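Local coordinates for beta-ketoacyl synthase (Pseudomonas aeruginosa, PDB 4CW4), which catalyses the condensation of acetyl-CoA with malonyl-ACP to give the acetoacetyl-ACP primer that initiates fatty acid biosynthesis, at residues L65-G69 with R79-E83; R163-V167 with I322-S326; T200-R204 with L594-Y598; D220-S226 with S275-S281; F355-F361 with S441-R447. One frame throughout, in Å; residues are numbered along the deposited sequence.

Contact 1: L65-G69 with R79-E83; sequences LAEDG and RRYAE. With SO4 (sulfate ion), chain B.
R80 and D68 are the charged pair of this contact. R80 NH2 donates to D68 OD2 over 3.1 Å with an N-H...O angle of 154°, a salt bridge with a hydrogen bond in it. The oxygen lies close to the guanidinium plane, at its edge, whereas the arginine reaches that oxygen from above the carboxylate plane, the two flat groups being turned 57° apart. D68 is poorly ordered, which makes this bridge the less certain part of the contact.

A sulfate ion, probably from the crystallisation liquor, supplies most of the remaining polar bonds. R80 grips it with two N-H groups: NE donates to sulfate O3 at 3.0 Å and NH2 to sulfate O1 at 3.2 Å. The fully extended arginine, with CG anti to the backbone N (chi1 -168°), carries its guanidinium from the helix to this point. Sulfate O2 takes two further donors, one from each segment, Y81 OH at 2.8 Å and E67 N at 3.2 Å, and R84 also bonds the ion.

The motif on one side is a type I beta turn, A66 to G69, closed by G69 N to A66 O; on the other it is one face of helix 74-87. The anion bridges the turn between strands 63-65 and 71-72 and the following helix.

Apolar packing is limited to the A66 methyl. Its CB lies over one face of the R80 guanidinium, towards the rim, and comes within 3.3 Å of Y81 OH. L72, on strand 71-72, touches A66, R80 and Y81.

Contact 2: R163-V167 with I322-S326; sequences RALTV and IEGYS
The guanidinium of R163 and the carboxylate of E323 are the flat groups here, their planes 31° apart and their side chains crossing at about a right angle. R163 NH1 and E323 OE1 are 4.0 Å apart, a long salt bridge; the oxygen lies well out of the guanidinium plane, and no N-H points at it. Water 1 makes the link instead, accepting from R163 NH1 at 2.8 Å and donating to E323 OE1. The main charged partner of E323 is R245 of the second subunit, which places this side at the dimer interface.

A second water joins T166 OG1 to S326 OG, donating to the serine at 2.8 Å. S326 OG in turn donates to I322 O, one turn back, from above the carbonyl plane. Both bonds hold in one of two S326 conformers and are less certain.

Beside the two water bridges the contact is apolar. V167 CB rests on I322 CG2 at 3.7 Å, and L165 CD1 meets I322 CD1 at 3.9 Å and I322 CG2 at 4.0 Å.

The 163-167 loop leaves strand 155-163, with R163 and L165 touching strand 104-112, and packs against helix 319-327 on its way to strand 169-171.

Contact 3: T200-R204 with L594-Y598; sequences TDAIR and LEIIY
T200 and I597 are joined by a backbone-to-side-chain bond in which the last turn of helix 190-204 holds the loop that follows helix 565-590. This is a helix-to-loop contact of the thiolase-like ketosynthase, near its surface and away from the active-site residues, tying segments about 390 residues apart.

T200 stands first along the helix segment. Its OG1 lies beside the backbone N (chi1 -66°) and accepts from I597 N at 3.0 Å, nearly straight at 168°. The same oxygen makes a weak bond to V196 O within the helix. The other branch of T200, CG2, points to the loop backbone and stands 3.6 Å from E595 O. I596 turns its CD1 back to T200 CB, while V196, V197, L182 and Y183 also touch this isoleucine.

One residue on, D201 looks to other parts of the fold, its carboxylate being bonded to S25, Y585 and G17 N. R204 N then closes the helical turn on T200 O.

R204 ends the segment; the contacts given are those of one of its two conformers, extended from CG to NE. Its guanidinium lies between two side chains: I597 CD1 over one face and E595 CB over the opposite face. The E595 carboxylate takes no direct part, OE2 being 5.6 Å from R204 NH2. The arginine bonds the loop backbone instead: NE makes a weak bond to E595 O at 3.2 Å, and NH2 donates to the same E595 O at 2.7 Å, in the carbonyl plane but with the oxygen tilted 27° from the guanidinium plane.

Contact 4: D220-S226 with S275-S281; sequences DEIAVFS and SVGMTGS
A223 and M278 pack side by side on one face of the sheet, CB to CB at 3.7 Å, at the tighter end of two parallel strands. Their CA atoms are 4.4 Å apart, compared with 5.1 Å for F225 and G280. Here V224 N donates to M278 O at 3.1 Å with an angle of 154°, the one backbone bond of the pair that is not weak. M278 N to I222 O is short, 3.0 Å, but bent and weak. G277 CA makes a CA-H...O contact with I222 O at 3.2 Å.

The axes of strands 222-225 and 278-281 are 7° from parallel. They belong to the core of the thiolase-like fold, helix 263-273 touching V224 and T279 and helix 288-301 touching F225 and M278 on the other face. S281 pairs antiparallel with a strand of the second subunit, continuing the sheet through the dimer.

The other end is wider, though equally buried: G280 N to V224 O and S226 N to G280 O are long, weak bonds, the latter 3.4 Å. The F225 ring lies against the glycine, CG beside the backbone N (chi1 -53°) and CD1 3.6 Å from G280 N, with G280 CA at the ring edge. The polar ends have their main partners outside the pair: N269 for T279, Y369 for S226, T265 for S281 and, in a salt bridge, K416 of the second subunit for D220.

Contact 5: F355-F361 with S441-R447; sequences FGENCGF and SSTPANR
S442 O accepts from G360 N at 2.9 Å, the donor lying in the carbonyl plane at a C=O...N angle of 154°. Water 5 reinforces the same meeting point, accepting from C359 N and bonding S442 OG at 2.8 Å.

N358 is inserted beside this bond. With CG between its backbone N and carbonyl carbon (chi1 61°), the amide lies against the S442 backbone, ND2 coming to 3.3 Å from S442 C. Its OD1 takes a bond from R447 NH1 at 3.1 Å, but the arginine nitrogen stands well above the carbonyl plane, 63° out of it. The ND2 end bonds R353 O, and S442 OG is held by R353 N, so that one residue positions both.

The loop 441-443 leads into helix 444-461. T443 is its N-cap: OG1 accepts from N446 N at 2.8 Å. H439, a predicted catalytic histidine, lies just upstream and its side chain is about 3 Å from that of N446, while the ring of F361 meets that of H477, the other predicted one. The contact thus joins two loops that border the probable active site of the ketosynthase.

R447 reaches along the loop with an extended chain from CG to NE. Its NE forms a salt bridge with D511, and P444 CB lies over one guanidinium face. Waters 3 and 4 carry its NH2 and NH1 to E357 OE1, water 4 also bonding N358 N. At the far end, F355 presents its ring edge to R447 O, CE1 standing 3.8 Å away.

Overall arrangement
Contact 1 is first and complete before the others begin; its nearest atoms are about 17 Å from those of contact 3, and it lies on the far side of the chain's centre from contact 4. Contacts 2 and 3 interleave along the sequence, while contacts 4 and 5 both fall between the segments of contact 3. Contacts 2 and 5, 18 Å apart between centres, are the only pair that touch, Y325 CD1 meeting F361 CZ at 3.7 Å, next to the predicted catalytic histidine H477. Contacts 2 and 4 lie on opposite sides of the chain's centre, yet both reach the second subunit. Contact 4 lies in the sheet, and contact 5 by the probable active site.

Contact 1: L65-G69 with R79-E83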
# COMPACT_ATOMS: atom_id res chain seq x y z
N LEU A 65 14.68 12.79 39.34
CA LEU A 65 13.97 13.52 40.38
C LEU A 65 12.51 13.09 40.48
O LEU A 65 11.81 13.06 39.48
CB LEU A 65 14.00 15.02 40.08
CG LEU A 65 15.27 15.81 40.39
CD1 LEU A 65 16.50 15.12 39.85
CD2 LEU A 65 15.15 17.21 39.81
N ALA A 66 12.06 12.79 41.69
CA ALA A 66 10.64 12.53 41.92
C ALA A 66 9.87 13.84 41.79
O ALA A 66 10.46 14.91 41.60
CB ALA A 66 10.42 11.92 43.29
N GLU A 67 8.55 13.76 41.91
CA GLU A 67 7.71 14.95 41.91
C GLU A 67 8.16 15.90 43.02
O GLU A 67 8.04 17.11 42.89
CB GLU A 67 6.24 14.57 42.09
CG GLU A 67 5.29 15.76 42.20
CD GLU A 67 5.33 16.66 40.97
OE1 GLU A 67 5.73 16.17 39.89
OE2 GLU A 67 4.96 17.85 41.09
N ASP A 68 8.69 15.33 44.10
CA ASP A 68 9.13 16.10 45.26
C ASP A 68 10.44 16.84 45.01
O ASP A 68 10.80 17.75 45.76
CB ASP A 68 9.35 15.18 46.47
CG ASP A 68 8.18 14.24 46.70
OD1 ASP A 68 7.05 14.57 46.30
OD2 ASP A 68 8.41 13.15 47.28
N GLY A 69 11.16 16.44 43.97
CA GLY A 69 12.51 16.93 43.74
C GLY A 69 13.54 15.97 44.33
O GLY A 69 14.74 16.11 44.09
N ARG A 79 11.91 0.42 42.99
CA ARG A 79 11.08 0.28 44.17
C ARG A 79 9.83 1.15 44.08
O ARG A 79 8.71 0.69 44.31
CB ARG A 79 11.90 0.69 45.41
CG ARG A 79 11.07 1.05 46.63
CD ARG A 79 11.92 1.79 47.63
NE ARG A 79 11.32 3.09 47.95
CZ ARG A 79 11.63 4.24 47.36
NH1 ARG A 79 12.54 4.29 46.40
NH2 ARG A 79 11.02 5.36 47.75
N ARG A 80 10.02 2.41 43.73
CA ARG A 80 8.97 3.41 43.80
C ARG A 80 7.98 3.39 42.64
O ARG A 80 6.80 3.66 42.84
CB ARG A 80 9.63 4.79 43.88
CG ARG A 80 8.70 5.93 44.25
CD ARG A 80 9.53 7.09 44.76
NE ARG A 80 8.73 8.29 44.97
CZ ARG A 80 9.07 9.28 45.79
NH1 ARG A 80 10.18 9.21 46.51
NH2 ARG A 80 8.27 10.33 45.91
N TYR A 81 8.47 3.07 41.44
CA TYR A 81 7.66 3.24 40.23
C TYR A 81 7.38 1.97 39.44
O TYR A 81 6.59 2.01 38.51
CB TYR A 81 8.32 4.26 39.28
CG TYR A 81 8.53 5.63 39.88
CD1 TYR A 81 7.52 6.58 39.85
CD2 TYR A 81 9.73 5.98 40.47
CE1 TYR A 81 7.71 7.85 40.41
CE2 TYR A 81 9.93 7.22 41.02
CZ TYR A 81 8.91 8.15 41.00
OH TYR A 81 9.12 9.39 41.55
N ALA A 82 8.01 0.84 39.78
CA ALA A 82 7.84 -0.35 38.92
C ALA A 82 6.37 -0.73 38.73
O ALA A 82 5.94 -1.02 37.62
CB ALA A 82 8.61 -1.53 39.44
N GLU A 83 5.60 -0.73 39.81
CA GLU A 83 4.20 -1.10 39.70
C GLU A 83 3.46 -0.19 38.70
O GLU A 83 2.71 -0.67 37.85
CB GLU A 83 3.53 -1.05 41.08
CG GLU A 83 2.08 -1.50 41.08
CD GLU A 83 1.38 -1.39 42.44
OE1 GLU A 83 2.03 -1.08 43.47
OE2 GLU A 83 0.16 -1.62 42.47
S SO4 B . 5.91 10.24 42.91
O1 SO4 B . 5.66 10.94 44.17
O2 SO4 B . 6.91 10.97 42.14
O3 SO4 B . 6.39 8.88 43.19
O4 SO4 B . 4.67 10.18 42.13

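Contact 2: R163-V167 with I322-S326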
# COMPACT_ATOMS: atom_id res chain seq x y z
N ARG A 163 -21.82 5.80 22.53
CA ARG A 163 -22.01 4.36 22.70
C ARG A 163 -20.76 3.70 23.24
O ARG A 163 -19.67 4.27 23.19
CB ARG A 163 -22.43 3.71 21.38
CG ARG A 163 -21.34 3.76 20.30
CD ARG A 163 -21.82 3.18 18.98
NE ARG A 163 -22.15 1.77 19.13
CZ ARG A 163 -21.28 0.76 19.04
NH1 ARG A 163 -20.00 0.99 18.77
NH2 ARG A 163 -21.70 -0.48 19.23
N ALA A 164 -20.93 2.49 23.74
CA ALA A 164 -19.81 1.71 24.23
C ALA A 164 -19.34 0.75 23.14
O ALA A 164 -20.14 0.21 22.40
CB ALA A 164 -20.21 0.94 25.46
N LEU A 165 -18.03 0.59 23.05
CA LEU A 165 -17.44 -0.43 22.18
C LEU A 165 -17.45 -1.75 22.94
O LEU A 165 -17.33 -1.78 24.16
CB LEU A 165 -16.00 -0.06 21.82
CG LEU A 165 -15.75 1.26 21.09
CD1 LEU A 165 -14.26 1.52 20.97
CD2 LEU A 165 -16.36 1.22 19.71
N THR A 166 -17.58 -2.86 22.22
CA THR A 166 -17.50 -4.17 22.88
C THR A 166 -16.06 -4.52 23.29
O THR A 166 -15.86 -5.39 24.11
CB THR A 166 -18.02 -5.28 21.97
OG1 THR A 166 -17.21 -5.33 20.80
CG2 THR A 166 -19.49 -5.02 21.59
N VAL A 167 -15.09 -3.84 22.69
CA VAL A 167 -13.66 -4.04 22.94
C VAL A 167 -13.16 -2.90 23.81
O VAL A 167 -13.46 -1.74 23.55
CB VAL A 167 -12.91 -4.05 21.58
CG1 VAL A 167 -11.40 -3.98 21.76
CG2 VAL A 167 -13.31 -5.29 20.79
N ILE A 322 -11.59 -0.18 15.50
CA ILE A 322 -12.01 -1.15 16.48
C ILE A 322 -13.35 -1.75 16.07
O ILE A 322 -13.52 -2.97 16.08
CB ILE A 322 -12.06 -0.54 17.91
CG1 ILE A 322 -10.65 -0.13 18.37
CG2 ILE A 322 -12.69 -1.52 18.88
CD1 ILE A 322 -10.66 0.75 19.61
N GLU A 323 -14.31 -0.90 15.70
CA GLU A 323 -15.60 -1.43 15.27
C GLU A 323 -15.50 -2.27 14.00
O GLU A 323 -16.18 -3.28 13.88
CB GLU A 323 -16.65 -0.34 15.11
CG GLU A 323 -18.02 -0.94 14.81
CD GLU A 323 -19.15 0.05 14.65
OE1 GLU A 323 -18.98 1.25 14.92
OE2 GLU A 323 -20.25 -0.40 14.25
N GLY A 324 -14.65 -1.85 13.07
CA GLY A 324 -14.47 -2.58 11.81
C GLY A 324 -13.96 -4.01 12.02
O GLY A 324 -14.45 -4.96 11.43
N TYR A 325 -12.95 -4.15 12.88
CA TYR A 325 -12.45 -5.48 13.21
C TYR A 325 -13.43 -6.29 14.07
O TYR A 325 -13.58 -7.49 13.88
CB TYR A 325 -11.08 -5.42 13.87
CG TYR A 325 -9.94 -5.15 12.91
CD1 TYR A 325 -9.51 -6.12 12.02
CD2 TYR A 325 -9.29 -3.93 12.90
CE1 TYR A 325 -8.46 -5.88 11.15
CE2 TYR A 325 -8.23 -3.69 12.05
CZ TYR A 325 -7.83 -4.66 11.17
OH TYR A 325 -6.79 -4.43 10.30
N SER A 326 -14.10 -5.62 15.00
CA SER A 326 -15.11 -6.27 15.82
C SER A 326 -16.23 -6.83 14.94
O SER A 326 -16.70 -7.94 15.16
CB SER A 326 -15.68 -5.28 16.84
OG SER A 326 -14.69 -4.86 17.76
O HOH W 1 -18.73 2.90 17.25
O HOH W 2 -16.01 -3.07 19.45

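Contact 3: T200-R204 with L594-Y598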
# COMPACT_ATOMS: atom_id res chain seq x y z
N THR A 200 14.21 8.09 13.63
CA THR A 200 15.37 8.72 14.25
C THR A 200 16.02 7.74 15.21
O THR A 200 17.24 7.60 15.21
CB THR A 200 15.02 10.02 15.00
OG1 THR A 200 14.58 11.02 14.08
CG2 THR A 200 16.24 10.53 15.76
N ASP A 201 15.21 7.07 16.03
CA ASP A 201 15.76 6.09 16.99
C ASP A 201 16.59 5.03 16.24
O ASP A 201 17.74 4.74 16.62
CB ASP A 201 14.62 5.43 17.77
CG ASP A 201 15.09 4.53 18.88
OD1 ASP A 201 16.05 4.89 19.61
OD2 ASP A 201 14.51 3.44 19.02
N ALA A 202 16.05 4.49 15.14
CA ALA A 202 16.78 3.47 14.37
C ALA A 202 18.11 4.00 13.80
O ALA A 202 19.14 3.32 13.87
CB ALA A 202 15.90 2.91 13.26
N ILE A 203 18.09 5.19 13.21
CA ILE A 203 19.28 5.74 12.57
C ILE A 203 20.35 6.04 13.60
O ILE A 203 21.52 5.77 13.40
CB ILE A 203 18.90 7.03 11.79
CG1 ILE A 203 18.03 6.66 10.59
CG2 ILE A 203 20.13 7.82 11.38
CD1 ILE A 203 18.73 5.80 9.54
N ARG A 204 19.95 6.61 14.73
CA ARG A 204 20.92 6.97 15.76
C ARG A 204 21.48 5.74 16.48
O ARG A 204 22.58 5.79 17.03
CB ARG A 204 20.31 7.93 16.77
CG ARG A 204 19.96 9.30 16.19
CD ARG A 204 19.60 10.30 17.25
NE ARG A 204 19.14 11.56 16.66
CZ ARG A 204 19.95 12.52 16.22
NH1 ARG A 204 21.27 12.39 16.30
NH2 ARG A 204 19.42 13.63 15.70
N LEU A 594 16.24 12.90 22.77
CA LEU A 594 16.05 12.03 21.61
C LEU A 594 16.45 12.69 20.28
O LEU A 594 16.69 12.00 19.28
CB LEU A 594 14.59 11.56 21.54
CG LEU A 594 14.16 10.65 22.70
CD1 LEU A 594 12.64 10.41 22.65
CD2 LEU A 594 14.93 9.33 22.65
N GLU A 595 16.51 14.02 20.30
CA GLU A 595 16.85 14.87 19.14
C GLU A 595 16.28 14.34 17.83
O GLU A 595 16.98 13.91 16.91
CB GLU A 595 18.37 15.11 19.06
CG GLU A 595 18.77 16.30 18.17
CD GLU A 595 18.38 17.66 18.74
OE1 GLU A 595 18.00 17.76 19.93
OE2 GLU A 595 18.44 18.65 17.96
N ILE A 596 14.97 14.41 17.73
CA ILE A 596 14.26 13.90 16.58
C ILE A 596 14.64 14.71 15.35
O ILE A 596 14.64 15.95 15.37
CB ILE A 596 12.73 13.93 16.82
CG1 ILE A 596 12.37 13.10 18.06
CG2 ILE A 596 11.98 13.46 15.59
CD1 ILE A 596 12.88 11.69 18.05
N ILE A 597 14.92 14.00 14.27
CA ILE A 597 15.27 14.63 13.00
C ILE A 597 14.00 14.94 12.22
O ILE A 597 13.24 14.05 11.89
CB ILE A 597 16.16 13.70 12.15
CG1 ILE A 597 17.41 13.27 12.94
CG2 ILE A 597 16.53 14.39 10.83
CD1 ILE A 597 18.12 12.04 12.41
N TYR A 598 13.79 16.22 11.91
CA TYR A 598 12.66 16.64 11.10
C TYR A 598 13.10 17.89 10.34
O TYR A 598 12.99 19.02 10.83
CB TYR A 598 11.41 16.94 11.93
CG TYR A 598 10.21 17.31 11.06
CD1 TYR A 598 9.60 16.37 10.26
CD2 TYR A 598 9.70 18.60 11.06
CE1 TYR A 598 8.53 16.69 9.46
CE2 TYR A 598 8.62 18.94 10.26
CZ TYR A 598 8.04 17.98 9.46
OH TYR A 598 6.97 18.29 8.66

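Contact 4: D220-S226 with S275-S281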
# COMPACT_ATOMS: atom_id res chain seq x y z
N ASP A 220 21.68 6.86 -5.40
CA ASP A 220 20.59 5.93 -5.65
C ASP A 220 20.69 4.64 -4.86
O ASP A 220 19.83 3.78 -4.99
CB ASP A 220 20.47 5.62 -7.15
CG ASP A 220 21.72 4.97 -7.73
OD1 ASP A 220 22.81 5.14 -7.14
OD2 ASP A 220 21.61 4.34 -8.81
N GLU A 221 21.73 4.51 -4.03
CA GLU A 221 21.98 3.26 -3.29
C GLU A 221 21.44 3.21 -1.85
O GLU A 221 21.76 2.31 -1.06
CB GLU A 221 23.49 2.93 -3.33
CG GLU A 221 23.94 2.49 -4.73
CD GLU A 221 25.42 2.19 -4.82
OE1 GLU A 221 26.19 2.74 -4.00
OE2 GLU A 221 25.79 1.39 -5.72
N ILE A 222 20.62 4.20 -1.53
CA ILE A 222 19.87 4.24 -0.28
C ILE A 222 18.43 3.88 -0.62
O ILE A 222 17.91 4.33 -1.63
CB ILE A 222 19.85 5.66 0.31
CG1 ILE A 222 21.26 6.20 0.49
CG2 ILE A 222 19.06 5.71 1.61
CD1 ILE A 222 22.04 5.49 1.50
N ALA A 223 17.78 3.07 0.20
CA ALA A 223 16.40 2.68 -0.04
C ALA A 223 15.62 2.75 1.26
O ALA A 223 16.17 2.47 2.30
CB ALA A 223 16.35 1.28 -0.56
N VAL A 224 14.34 3.10 1.15
CA VAL A 224 13.43 3.12 2.29
C VAL A 224 12.14 2.44 1.90
O VAL A 224 11.54 2.78 0.88
CB VAL A 224 13.12 4.56 2.75
CG1 VAL A 224 12.16 4.54 3.93
CG2 VAL A 224 14.40 5.31 3.11
N PHE A 225 11.72 1.47 2.71
CA PHE A 225 10.45 0.77 2.55
C PHE A 225 9.67 0.76 3.86
O PHE A 225 10.15 0.22 4.85
CB PHE A 225 10.67 -0.65 2.06
CG PHE A 225 11.52 -0.70 0.82
CD1 PHE A 225 11.06 -0.18 -0.38
CD2 PHE A 225 12.79 -1.24 0.85
CE1 PHE A 225 11.85 -0.23 -1.52
CE2 PHE A 225 13.58 -1.28 -0.28
CZ PHE A 225 13.12 -0.77 -1.46
N SER A 226 8.48 1.37 3.85
CA SER A 226 7.64 1.47 5.05
C SER A 226 6.16 1.52 4.66
O SER A 226 5.81 1.02 3.61
CB SER A 226 8.05 2.66 5.92
OG SER A 226 7.37 2.60 7.15
N SER A 275 16.79 11.50 1.23
CA SER A 275 17.23 10.53 0.24
C SER A 275 16.63 10.78 -1.13
O SER A 275 15.43 11.06 -1.26
CB SER A 275 16.82 9.14 0.69
OG SER A 275 17.20 8.18 -0.28
N VAL A 276 17.48 10.64 -2.15
CA VAL A 276 17.02 10.56 -3.55
C VAL A 276 17.05 9.12 -4.07
O VAL A 276 17.13 8.90 -5.28
CB VAL A 276 17.84 11.48 -4.49
CG1 VAL A 276 17.65 12.92 -4.08
CG2 VAL A 276 19.34 11.09 -4.52
N GLY A 277 17.00 8.15 -3.17
CA GLY A 277 17.14 6.76 -3.54
C GLY A 277 15.83 6.05 -3.77
O GLY A 277 14.78 6.69 -3.96
N MET A 278 15.89 4.71 -3.76
CA MET A 278 14.75 3.83 -3.96
C MET A 278 13.74 4.01 -2.85
O MET A 278 14.11 4.31 -1.71
CB MET A 278 15.22 2.37 -3.90
CG MET A 278 16.28 2.04 -4.91
SD MET A 278 16.65 0.29 -4.88
CE MET A 278 15.49 -0.36 -6.07
N THR A 279 12.47 3.77 -3.15
CA THR A 279 11.45 3.90 -2.16
C THR A 279 10.26 3.05 -2.55
O THR A 279 10.15 2.62 -3.70
CB THR A 279 11.08 5.39 -1.96
OG1 THR A 279 10.29 5.54 -0.77
CG2 THR A 279 10.37 5.97 -3.19
N GLY A 280 9.39 2.76 -1.60
CA GLY A 280 8.19 2.02 -1.88
C GLY A 280 7.51 1.64 -0.58
O GLY A 280 8.14 1.66 0.47
N SER A 281 6.23 1.30 -0.66
CA SER A 281 5.46 0.87 0.50
C SER A 281 4.67 -0.35 0.09
O SER A 281 3.76 -0.24 -0.72
CB SER A 281 4.51 1.97 0.96
OG SER A 281 5.19 3.19 1.27

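Contact 5: F355-F361 with S441-R447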
# COMPACT_ATOMS: atom_id res chain seq x y z
N PHE A 355 -2.00 -19.06 21.73
CA PHE A 355 -1.93 -20.49 21.99
C PHE A 355 -2.62 -20.96 23.27
O PHE A 355 -2.59 -22.15 23.56
CB PHE A 355 -0.48 -20.99 21.90
CG PHE A 355 0.11 -20.76 20.54
CD1 PHE A 355 -0.32 -21.49 19.45
CD2 PHE A 355 1.04 -19.77 20.35
CE1 PHE A 355 0.17 -21.22 18.19
CE2 PHE A 355 1.56 -19.51 19.10
CZ PHE A 355 1.13 -20.25 18.01
N GLY A 356 -3.27 -20.04 23.99
CA GLY A 356 -4.08 -20.40 25.13
C GLY A 356 -5.55 -20.38 24.80
O GLY A 356 -5.92 -20.13 23.66
N GLU A 357 -6.39 -20.66 25.79
CA GLU A 357 -7.80 -20.28 25.68
C GLU A 357 -7.82 -18.79 25.29
O GLU A 357 -7.18 -17.96 25.93
CB GLU A 357 -8.56 -20.53 26.97
CG GLU A 357 -8.57 -21.99 27.42
CD GLU A 357 -9.27 -22.90 26.44
OE1 GLU A 357 -10.29 -22.47 25.85
OE2 GLU A 357 -8.80 -24.04 26.24
N ASN A 358 -8.54 -18.46 24.22
CA ASN A 358 -8.48 -17.11 23.69
C ASN A 358 -9.71 -16.79 22.85
O ASN A 358 -10.58 -17.66 22.66
CB ASN A 358 -7.15 -16.83 22.95
CG ASN A 358 -6.90 -17.75 21.77
OD1 ASN A 358 -7.84 -18.25 21.14
ND2 ASN A 358 -5.63 -17.91 21.40
N CYS A 359 -9.82 -15.54 22.41
CA CYS A 359 -11.07 -15.09 21.79
C CYS A 359 -10.92 -13.88 20.88
O CYS A 359 -11.86 -13.09 20.73
CB CYS A 359 -12.09 -14.80 22.89
SG CYS A 359 -11.58 -13.53 24.10
N GLY A 360 -9.78 -13.77 20.21
CA GLY A 360 -9.57 -12.72 19.21
C GLY A 360 -8.34 -11.89 19.52
O GLY A 360 -7.83 -11.89 20.65
N PHE A 361 -7.87 -11.18 18.50
CA PHE A 361 -6.66 -10.41 18.66
C PHE A 361 -6.93 -9.06 19.34
O PHE A 361 -8.08 -8.63 19.49
CB PHE A 361 -5.85 -10.32 17.34
CG PHE A 361 -6.33 -9.32 16.30
CD1 PHE A 361 -5.92 -8.00 16.34
CD2 PHE A 361 -7.05 -9.75 15.22
CE1 PHE A 361 -6.27 -7.11 15.36
CE2 PHE A 361 -7.42 -8.85 14.21
CZ PHE A 361 -7.02 -7.53 14.30
N SER A 441 -1.62 -14.75 17.11
CA SER A 441 -2.49 -13.58 17.13
C SER A 441 -3.55 -13.63 18.23
O SER A 441 -4.25 -12.64 18.42
CB SER A 441 -3.17 -13.43 15.77
OG SER A 441 -3.76 -14.66 15.40
N SER A 442 -3.65 -14.75 18.94
CA SER A 442 -4.62 -14.94 20.03
C SER A 442 -6.04 -15.20 19.52
O SER A 442 -7.00 -14.66 20.07
CB SER A 442 -4.63 -13.78 21.03
OG SER A 442 -5.26 -14.14 22.25
N THR A 443 -6.16 -16.06 18.52
CA THR A 443 -7.48 -16.48 18.06
C THR A 443 -7.61 -17.99 18.06
O THR A 443 -6.62 -18.71 17.92
CB THR A 443 -7.80 -15.94 16.64
OG1 THR A 443 -7.20 -16.80 15.67
CG2 THR A 443 -7.27 -14.50 16.46
N PRO A 444 -8.85 -18.49 18.22
CA PRO A 444 -9.04 -19.95 18.19
C PRO A 444 -8.60 -20.58 16.88
O PRO A 444 -8.04 -21.68 16.87
CB PRO A 444 -10.55 -20.10 18.42
CG PRO A 444 -10.90 -18.93 19.26
CD PRO A 444 -10.04 -17.81 18.74
N ALA A 445 -8.86 -19.90 15.77
CA ALA A 445 -8.41 -20.39 14.47
C ALA A 445 -6.89 -20.40 14.37
O ALA A 445 -6.31 -21.37 13.87
CB ALA A 445 -8.99 -19.56 13.33
N ASN A 446 -6.24 -19.34 14.84
CA ASN A 446 -4.80 -19.26 14.67
C ASN A 446 -4.08 -20.30 15.53
O ASN A 446 -3.11 -20.91 15.09
CB ASN A 446 -4.22 -17.89 15.00
CG ASN A 446 -2.73 -17.83 14.66
OD1 ASN A 446 -2.37 -17.75 13.50
ND2 ASN A 446 -1.88 -17.95 15.67
N ARG A 447 -4.54 -20.51 16.75
CA ARG A 447 -3.77 -21.38 17.63
C ARG A 447 -3.73 -22.80 17.09
O ARG A 447 -2.72 -23.48 17.21
CB ARG A 447 -4.32 -21.33 19.07
CG ARG A 447 -5.64 -22.04 19.27
CD ARG A 447 -6.23 -21.76 20.65
NE ARG A 447 -7.34 -22.65 20.94
CZ ARG A 447 -8.48 -22.32 21.56
NH1 ARG A 447 -8.71 -21.08 21.95
NH2 ARG A 447 -9.39 -23.24 21.77
O HOH W 3 -11.46 -23.69 23.84
O HOH W 4 -10.68 -20.58 23.94
O HOH W 5 -7.83 -13.41 22.93